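Local coordinates for solute-binding periplasmic protein of iron/siderophore ABC transporter (Yersinia pestis, PDB 6B2Y), which probably binds a chelated iron complex in the periplasm and delivers it to an ABC transporter of the inner membrane, at residues T50-I58 with L179-Q187; V69-P77 with S366-V374. All blocks are in the same frame, centred on the assembly; numbering follows the deposited sequence.

Overall arrangement
Both contacts lie on the same side of the chain's centre, with their own centres about 17 Å apart. Contact 1 sets the loop 50-58, which leads into a strand of the parallel five-stranded sheet, against the junction of helix 168-182 with the long helix 186-207. Contact 2 joins the turn that follows helix 66-70 to the end of helix 360-371, far later in the sequence. The two meet directly: Leu-72 packs its CD1 on Leu-179 CB at 3.8 Å, and Arg-185 NE lies 3.5 Å from Glu-73 OE2, a long, weak ion pair. A bound sodium ion sits about 4 Å from the side chain of Leu-372 in contact 2.

Contact 1 of 2, residues T50-I58 with L179-Q187; sequences TIPAKVERI and LGKALHREQ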
loop_
_atom_site.group_PDB
_atom_site.type_symbol
_atom_site.label_atom_id
_atom_site.label_comp_id
_atom_site.label_asym_id
_atom_site.label_seq_id
_atom_site.Cartn_x
_atom_site.Cartn_y
_atom_site.Cartn_z
ATOM N N THR A 50 -14.543 -21.816 7.163
ATOM C CA THR A 50 -13.834 -23.092 7.178
ATOM C C THR A 50 -12.777 -23.123 6.075
ATOM O O THR A 50 -13.058 -22.760 4.924
ATOM C CB THR A 50 -14.813 -24.262 7.009
ATOM O OG1 THR A 50 -15.659 -24.353 8.159
ATOM C CG2 THR A 50 -14.059 -25.585 6.856
ATOM N N ILE A 51 -11.574 -23.571 6.426
ATOM C CA ILE A 51 -10.416 -23.559 5.540
ATOM C C ILE A 51 -9.971 -24.998 5.319
ATOM O O ILE A 51 -9.826 -25.744 6.289
ATOM C CB ILE A 51 -9.257 -22.730 6.125
ATOM C CG1 ILE A 51 -9.699 -21.282 6.326
ATOM C CG2 ILE A 51 -8.008 -22.815 5.242
ATOM C CD1 ILE A 51 -10.251 -20.622 5.092
ATOM N N PRO A 52 -9.704 -25.421 4.085
ATOM C CA PRO A 52 -9.184 -26.777 3.873
ATOM C C PRO A 52 -7.773 -26.918 4.419
ATOM O O PRO A 52 -6.986 -25.967 4.433
ATOM C CB PRO A 52 -9.205 -26.928 2.350
ATOM C CG PRO A 52 -9.049 -25.506 1.852
ATOM C CD PRO A 52 -9.835 -24.676 2.822
ATOM N N ALA A 53 -7.452 -28.135 4.864
ATOM C CA ALA A 53 -6.143 -28.389 5.456
ATOM C C ALA A 53 -5.006 -28.188 4.470
ATOM O O ALA A 53 -3.869 -27.941 4.890
ATOM C CB ALA A 53 -6.088 -29.813 6.017
ATOM N N LYS A 54 -5.286 -28.285 3.175
ATOM C CA LYS A 54 -4.296 -28.096 2.126
ATOM C C LYS A 54 -4.755 -26.946 1.244
ATOM O O LYS A 54 -5.910 -26.928 0.799
ATOM C CB LYS A 54 -4.127 -29.367 1.289
ATOM C CG LYS A 54 -3.552 -30.563 2.047
ATOM C CD LYS A 54 -2.837 -31.510 1.078
ATOM C CE LYS A 54 -1.927 -32.484 1.809
ATOM N NZ LYS A 54 -0.630 -31.854 2.195
ATOM N N VAL A 55 -3.871 -25.978 1.020
ATOM C CA VAL A 55 -4.170 -24.824 0.180
ATOM C C VAL A 55 -3.072 -24.717 -0.866
ATOM O O VAL A 55 -1.913 -24.449 -0.533
ATOM C CB VAL A 55 -4.275 -23.524 0.986
ATOM C CG1 VAL A 55 -4.345 -22.330 0.039
ATOM C CG2 VAL A 55 -5.474 -23.574 1.903
ATOM N N GLU A 56 -3.425 -24.939 -2.132
ATOM C CA GLU A 56 -2.458 -24.778 -3.207
ATOM C C GLU A 56 -2.955 -23.924 -4.366
ATOM O O GLU A 56 -2.156 -23.622 -5.257
ATOM C CB GLU A 56 -2.010 -26.148 -3.752
ATOM C CG GLU A 56 -1.403 -27.088 -2.707
ATOM C CD GLU A 56 -0.053 -26.614 -2.189
ATOM O OE1 GLU A 56 0.691 -25.965 -2.956
ATOM O OE2 GLU A 56 0.256 -26.888 -1.006
ATOM N N ARG A 57 -4.228 -23.525 -4.387
ATOM C CA ARG A 57 -4.802 -22.732 -5.475
ATOM C C ARG A 57 -5.503 -21.509 -4.886
ATOM O O ARG A 57 -6.655 -21.600 -4.453
ATOM C CB ARG A 57 -5.764 -23.582 -6.306
ATOM C CG ARG A 57 -5.120 -24.868 -6.813
ATOM C CD ARG A 57 -6.055 -25.697 -7.690
ATOM N NE ARG A 57 -6.461 -25.012 -8.919
ATOM C CZ ARG A 57 -5.700 -24.902 -10.007
ATOM N NH1 ARG A 57 -4.478 -25.417 -10.018
ATOM N NH2 ARG A 57 -6.159 -24.270 -11.086
ATOM N N ILE A 58 -4.817 -20.363 -4.895
ATOM C CA ILE A 58 -5.296 -19.132 -4.265
ATOM C C ILE A 58 -5.797 -18.173 -5.332
ATOM O O ILE A 58 -5.113 -17.942 -6.336
ATOM C CB ILE A 58 -4.180 -18.451 -3.454
ATOM C CG1 ILE A 58 -3.564 -19.412 -2.437
ATOM C CG2 ILE A 58 -4.717 -17.175 -2.772
ATOM C CD1 ILE A 58 -2.268 -18.870 -1.857
ATOM N N LEU A 179 -3.731 -14.282 7.245
ATOM C CA LEU A 179 -3.238 -14.869 5.999
ATOM C C LEU A 179 -2.317 -16.052 6.273
ATOM O O LEU A 179 -2.379 -17.071 5.570
ATOM C CB LEU A 179 -2.501 -13.816 5.163
ATOM C CG LEU A 179 -3.417 -12.850 4.415
ATOM C CD1 LEU A 179 -2.634 -11.727 3.706
ATOM C CD2 LEU A 179 -4.303 -13.611 3.420
ATOM N N GLY A 180 -1.452 -15.933 7.282
ATOM C CA GLY A 180 -0.577 -17.043 7.627
ATOM C C GLY A 180 -1.352 -18.276 8.046
ATOM O O GLY A 180 -0.975 -19.400 7.718
ATOM N N LYS A 181 -2.455 -18.080 8.775
ATOM C CA LYS A 181 -3.296 -19.202 9.177
ATOM C C LYS A 181 -4.080 -19.767 7.993
ATOM O O LYS A 181 -4.128 -20.992 7.795
ATOM C CB LYS A 181 -4.230 -18.755 10.307
ATOM C CG LYS A 181 -5.054 -19.866 10.941
ATOM C CD LYS A 181 -5.756 -19.393 12.191
ATOM C CE LYS A 181 -6.538 -20.524 12.827
ATOM N NZ LYS A 181 -7.245 -20.129 14.090
ATOM N N ALA A 182 -4.700 -18.892 7.195
ATOM C CA ALA A 182 -5.539 -19.352 6.095
ATOM C C ALA A 182 -4.724 -20.001 4.987
ATOM O O ALA A 182 -5.233 -20.869 4.277
ATOM C CB ALA A 182 -6.342 -18.185 5.517
ATOM N N LEU A 183 -3.473 -19.588 4.810
ATOM C CA LEU A 183 -2.654 -20.112 3.724
ATOM C C LEU A 183 -1.599 -21.091 4.212
ATOM O O LEU A 183 -0.731 -21.485 3.426
ATOM C CB LEU A 183 -1.992 -18.969 2.964
ATOM C CG LEU A 183 -2.989 -17.927 2.466
ATOM C CD1 LEU A 183 -2.294 -16.779 1.787
ATOM C CD2 LEU A 183 -3.983 -18.608 1.518
ATOM N N HIS A 184 -1.645 -21.459 5.496
ATOM C CA HIS A 184 -0.752 -22.455 6.079
ATOM C C HIS A 184 0.713 -22.039 5.936
ATOM O O HIS A 184 1.579 -22.825 5.559
ATOM C CB HIS A 184 -1.025 -23.832 5.471
ATOM C CG HIS A 184 -2.434 -24.278 5.650
ATOM N ND1 HIS A 184 -2.980 -24.531 6.893
ATOM C CD2 HIS A 184 -3.425 -24.494 4.754
ATOM C CE1 HIS A 184 -4.241 -24.896 6.751
ATOM N NE2 HIS A 184 -4.539 -24.869 5.465
ATOM N N ARG A 185 0.989 -20.781 6.266
ATOM C CA ARG A 185 2.348 -20.244 6.341
ATOM C C ARG A 185 2.532 -19.460 7.643
ATOM O O ARG A 185 2.980 -18.311 7.650
ATOM C CB ARG A 185 2.649 -19.365 5.132
ATOM C CG ARG A 185 2.556 -20.099 3.801
ATOM C CD ARG A 185 3.755 -21.021 3.611
ATOM N NE ARG A 185 3.804 -21.571 2.256
ATOM C CZ ARG A 185 3.093 -22.621 1.850
ATOM N NH1 ARG A 185 2.274 -23.225 2.690
ATOM N NH2 ARG A 185 3.195 -23.060 0.597
ATOM N N GLU A 186 2.206 -20.098 8.766
ATOM C CA GLU A 186 2.164 -19.383 10.044
ATOM C C GLU A 186 3.538 -18.859 10.460
ATOM O O GLU A 186 3.647 -17.768 11.033
ATOM C CB GLU A 186 1.597 -20.298 11.130
ATOM C CG GLU A 186 0.112 -20.558 10.999
ATOM C CD GLU A 186 -0.227 -21.812 10.210
ATOM O OE1 GLU A 186 -1.364 -22.293 10.390
ATOM O OE2 GLU A 186 0.624 -22.317 9.417
ATOM N N GLN A 187 4.598 -19.640 10.223
ATOM C CA GLN A 187 5.930 -19.208 10.637
ATOM C C GLN A 187 6.378 -17.993 9.843
ATOM O O GLN A 187 6.964 -17.055 10.401
ATOM C CB GLN A 187 6.932 -20.356 10.472
ATOM C CG GLN A 187 8.289 -20.069 11.107
ATOM C CD GLN A 187 8.180 -19.746 12.588
ATOM O OE1 GLN A 187 7.915 -20.627 13.409
ATOM N NE2 GLN A 187 8.380 -18.477 12.938
HETATM O O HOH W 1 1.266 -25.752 1.161
#
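His-184 reaches from the turn between two helices to the loop 50-58 and gives its NE2-H to Pro-52 O, 2.9 Å away. The bond is nearly straight (165° at the hydrogen) and lies in both the imidazole plane and the carbonyl plane. Donating here puts a proton on NE2. Ala-53 O is a different neighbour: it sits over one face of the ring, 3.2 Å from NE2, at too poor an angle to be hydrogen-bonded. Lys-181 O lies over the opposite face, so the flat ring slots between two carbonyl oxygens. The backbone of His-184 has left-handed helical torsions (phi 59°), turning the chain sharply where helix 168-182 has ended.

Val-55 stands at about a right angle to the imidazole and brings CG2 to its edge, 3.6 Å from CD2. Its chi1 of 170° sets CG1 anti to the backbone N, and the two methyls divide the work: CG2 also touches Ala-182 O, while CG1 meets Leu-183 CD2 at 4.0 Å. That leucine methyl is shared with Ile-58, whose CD1 comes across it at 3.8 Å. Ile-51 CG2 touches Ala-182 O as well, 3.5 Å away. Beta-branched residues suit this wall, since each presents broad, compact apolar surface between the helix end and strand 132-136, whose Ile-132 and Ile-134 they also touch.

Farther along, Arg-185 NH1 donates to His-184 O at 3.0 Å and also to a water that donates to Glu-56 OE2, the water lying in the guanidinium plane. Opposite charges are thus coupled through water. Ala-182 O, touched by the methyls of Ile-51 and Val-55, is buried with no polar partner, whereas the carbonyls around His-184 would probably stabilise positive charge on its ring, though the nearby Arg-185 would oppose it.

Contact 2 of 2, residues V69-P77 with S366-V374; sequences VSLLEGNKP and SLYSQFLAV
The backbones come closest at Asn-75 and Ala-373, their CA atoms 4.9 Å apart, where a type II' turn from Glu-73 to Lys-76 passes the chain leaving helix 360-371. Leu-71 carries the apolar part: its CD2 meets Leu-367 CD2 at 3.8 Å, the two side chains crossing at about a right angle, and also touches Phe-371 CB. Phe-371 holds CG anti to its carbonyl carbon (chi1 -57°), leaving CB against Leu-71 while the ring meets Tyr-192 of helix 186-207 edge-to-face.

No direct hydrogen bond spans the segments; one water does so, donating to Leu-71 O (2.8 Å) and Phe-371 O (2.7 Å) and weakly accepting from Gly-74 N. The contact brings the end of helix 360-371 onto the lobe of the parallel sheet, consistent with the two-lobed build of periplasmic binding proteins. Gly-74 takes the positive phi of the turn without a side chain, and its O lies 3.7 Å from Ala-373 CB. That small methyl fits between the turn and Pro-77 CD, 3.8 Å away. Leu-372 sends CD2 to Ser-70 OG at 3.3 Å, while the hydroxyl bonds to Tyr-67 O and Tyr-338 OH.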
loop_
_atom_site.group_PDB
_atom_site.type_symbol
_atom_site.label_atom_id
_atom_site.label_comp_id
_atom_site.label_asym_id
_atom_site.label_seq_id
_atom_site.Cartn_x
_atom_site.Cartn_y
_atom_site.Cartn_z
ATOM N N VAL A 69 0.559 -11.593 0.076
ATOM C CA VAL A 69 0.816 -13.015 -0.123
ATOM C C VAL A 69 2.290 -13.259 -0.419
ATOM O O VAL A 69 2.855 -14.265 0.034
ATOM C CB VAL A 69 -0.111 -13.548 -1.233
ATOM C CG1 VAL A 69 0.310 -14.957 -1.697
ATOM C CG2 VAL A 69 -1.536 -13.558 -0.743
ATOM N N SER A 70 2.948 -12.329 -1.121
ATOM C CA SER A 70 4.370 -12.487 -1.436
ATOM C C SER A 70 5.231 -12.650 -0.184
ATOM O O SER A 70 6.274 -13.323 -0.238
ATOM C CB SER A 70 4.866 -11.296 -2.257
ATOM O OG SER A 70 5.047 -10.134 -1.450
ATOM N N LEU A 71 4.827 -12.048 0.948
ATOM C CA LEU A 71 5.617 -12.155 2.172
ATOM C C LEU A 71 5.603 -13.554 2.770
ATOM O O LEU A 71 6.425 -13.842 3.649
ATOM C CB LEU A 71 5.107 -11.156 3.219
ATOM C CG LEU A 71 5.225 -9.685 2.805
ATOM C CD1 LEU A 71 4.427 -8.799 3.759
ATOM C CD2 LEU A 71 6.682 -9.228 2.739
ATOM N N LEU A 72 4.701 -14.430 2.323
ATOM C CA LEU A 72 4.552 -15.761 2.893
ATOM C C LEU A 72 5.112 -16.855 2.004
ATOM O O LEU A 72 5.295 -17.984 2.481
ATOM C CB LEU A 72 3.071 -16.069 3.162
ATOM C CG LEU A 72 2.347 -15.042 4.028
ATOM C CD1 LEU A 72 0.857 -15.367 4.210
ATOM C CD2 LEU A 72 3.054 -14.888 5.373
ATOM N N GLU A 73 5.391 -16.548 0.739
ATOM C CA GLU A 73 5.640 -17.553 -0.287
ATOM C C GLU A 73 7.116 -17.793 -0.566
ATOM O O GLU A 73 7.437 -18.655 -1.393
ATOM C CB GLU A 73 4.933 -17.142 -1.578
ATOM C CG GLU A 73 3.424 -17.160 -1.435
ATOM C CD GLU A 73 2.895 -18.529 -1.062
ATOM O OE1 GLU A 73 2.435 -19.260 -1.978
ATOM O OE2 GLU A 73 2.933 -18.870 0.150
ATOM N N GLY A 74 8.011 -17.047 0.084
ATOM C CA GLY A 74 9.440 -17.303 -0.052
ATOM C C GLY A 74 9.927 -17.153 -1.488
ATOM O O GLY A 74 9.631 -16.171 -2.182
ATOM N N ASN A 75 10.691 -18.156 -1.931
ATOM C CA ASN A 75 11.288 -18.280 -3.261
ATOM C C ASN A 75 10.296 -18.620 -4.363
ATOM O O ASN A 75 10.710 -18.688 -5.530
ATOM C CB ASN A 75 12.355 -19.374 -3.237
ATOM C CG ASN A 75 13.588 -18.957 -2.488
ATOM O OD1 ASN A 75 13.874 -17.762 -2.351
ATOM N ND2 ASN A 75 14.335 -19.939 -1.990
ATOM N N LYS A 76 9.027 -18.870 -4.052
ATOM C CA LYS A 76 8.053 -19.305 -5.052
ATOM C C LYS A 76 6.801 -18.437 -4.984
ATOM O O LYS A 76 5.698 -18.931 -4.753
ATOM C CB LYS A 76 7.722 -20.786 -4.868
ATOM C CG LYS A 76 8.902 -21.698 -5.238
ATOM C CD LYS A 76 8.835 -23.042 -4.519
ATOM C CE LYS A 76 7.617 -23.837 -4.950
ATOM N NZ LYS A 76 7.499 -23.854 -6.433
ATOM N N PRO A 77 6.939 -17.135 -5.258
ATOM C CA PRO A 77 5.821 -16.202 -5.018
ATOM C C PRO A 77 4.573 -16.490 -5.829
ATOM O O PRO A 77 3.466 -16.165 -5.383
ATOM C CB PRO A 77 6.426 -14.845 -5.405
ATOM C CG PRO A 77 7.559 -15.195 -6.359
ATOM C CD PRO A 77 8.133 -16.439 -5.765
ATOM N N SER A 366 16.233 -5.165 3.753
ATOM C CA SER A 366 16.017 -6.289 4.656
ATOM C C SER A 366 14.706 -7.000 4.350
ATOM O O SER A 366 14.647 -8.236 4.355
ATOM C CB SER A 366 16.040 -5.809 6.111
ATOM O OG SER A 366 17.285 -5.182 6.398
ATOM N N LEU A 367 13.643 -6.234 4.102
ATOM C CA LEU A 367 12.359 -6.831 3.757
ATOM C C LEU A 367 12.511 -7.764 2.561
ATOM O O LEU A 367 12.046 -8.906 2.583
ATOM C CB LEU A 367 11.342 -5.721 3.468
ATOM C CG LEU A 367 9.838 -6.056 3.369
ATOM C CD1 LEU A 367 9.023 -4.798 3.624
ATOM C CD2 LEU A 367 9.442 -6.648 2.013
ATOM N N TYR A 368 13.183 -7.294 1.510
ATOM C CA TYR A 368 13.314 -8.096 0.297
ATOM C C TYR A 368 14.180 -9.329 0.537
ATOM O O TYR A 368 13.810 -10.445 0.153
ATOM C CB TYR A 368 13.884 -7.234 -0.828
ATOM C CG TYR A 368 12.819 -6.427 -1.530
ATOM C CD1 TYR A 368 12.135 -5.416 -0.861
ATOM C CD2 TYR A 368 12.490 -6.673 -2.864
ATOM C CE1 TYR A 368 11.143 -4.680 -1.488
ATOM C CE2 TYR A 368 11.503 -5.925 -3.510
ATOM C CZ TYR A 368 10.834 -4.929 -2.812
ATOM O OH TYR A 368 9.846 -4.182 -3.428
ATOM N N SER A 369 15.344 -9.156 1.172
ATOM C CA SER A 369 16.230 -10.305 1.341
ATOM C C SER A 369 15.624 -11.358 2.261
ATOM O O SER A 369 15.830 -12.558 2.047
ATOM C CB SER A 369 17.598 -9.853 1.861
ATOM O OG SER A 369 17.476 -8.885 2.887
ATOM N N GLN A 370 14.838 -10.945 3.261
ATOM C CA GLN A 370 14.284 -11.910 4.196
ATOM C C GLN A 370 13.021 -12.591 3.678
ATOM O O GLN A 370 12.759 -13.739 4.046
ATOM C CB GLN A 370 13.969 -11.235 5.536
ATOM C CG GLN A 370 15.190 -11.012 6.408
ATOM C CD GLN A 370 14.886 -10.125 7.585
ATOM O OE1 GLN A 370 15.403 -9.012 7.684
ATOM N NE2 GLN A 370 14.026 -10.599 8.474
ATOM N N PHE A 371 12.204 -11.901 2.870
ATOM C CA PHE A 371 10.868 -12.401 2.563
ATOM C C PHE A 371 10.564 -12.591 1.081
ATOM O O PHE A 371 9.640 -13.346 0.761
ATOM C CB PHE A 371 9.805 -11.468 3.172
ATOM C CG PHE A 371 9.944 -11.302 4.652
ATOM C CD1 PHE A 371 9.557 -12.319 5.506
ATOM C CD2 PHE A 371 10.487 -10.154 5.189
ATOM C CE1 PHE A 371 9.701 -12.182 6.884
ATOM C CE2 PHE A 371 10.637 -10.015 6.561
ATOM C CZ PHE A 371 10.256 -11.035 7.402
ATOM N N LEU A 372 11.304 -11.964 0.177
ATOM C CA LEU A 372 10.903 -11.933 -1.222
ATOM C C LEU A 372 11.910 -12.666 -2.111
ATOM O O LEU A 372 13.015 -13.024 -1.689
ATOM C CB LEU A 372 10.726 -10.483 -1.685
ATOM C CG LEU A 372 9.677 -9.700 -0.879
ATOM C CD1 LEU A 372 9.576 -8.305 -1.460
ATOM C CD2 LEU A 372 8.320 -10.404 -0.909
ATOM N N ALA A 373 11.504 -12.878 -3.367
ATOM C CA ALA A 373 12.299 -13.591 -4.362
ATOM C C ALA A 373 12.844 -12.686 -5.460
ATOM O O ALA A 373 13.452 -13.188 -6.415
ATOM C CB ALA A 373 11.463 -14.710 -4.992
ATOM N N VAL A 374 12.628 -11.378 -5.365
ATOM C CA VAL A 374 13.148 -10.412 -6.321
ATOM C C VAL A 374 14.054 -9.436 -5.586
ATOM O O VAL A 374 13.987 -9.277 -4.364
ATOM C CB VAL A 374 12.023 -9.651 -7.072
ATOM C CG1 VAL A 374 11.258 -10.586 -7.969
ATOM C CG2 VAL A 374 11.067 -8.987 -6.089
HETATM O O HOH W 2 8.573 -15.163 2.414
#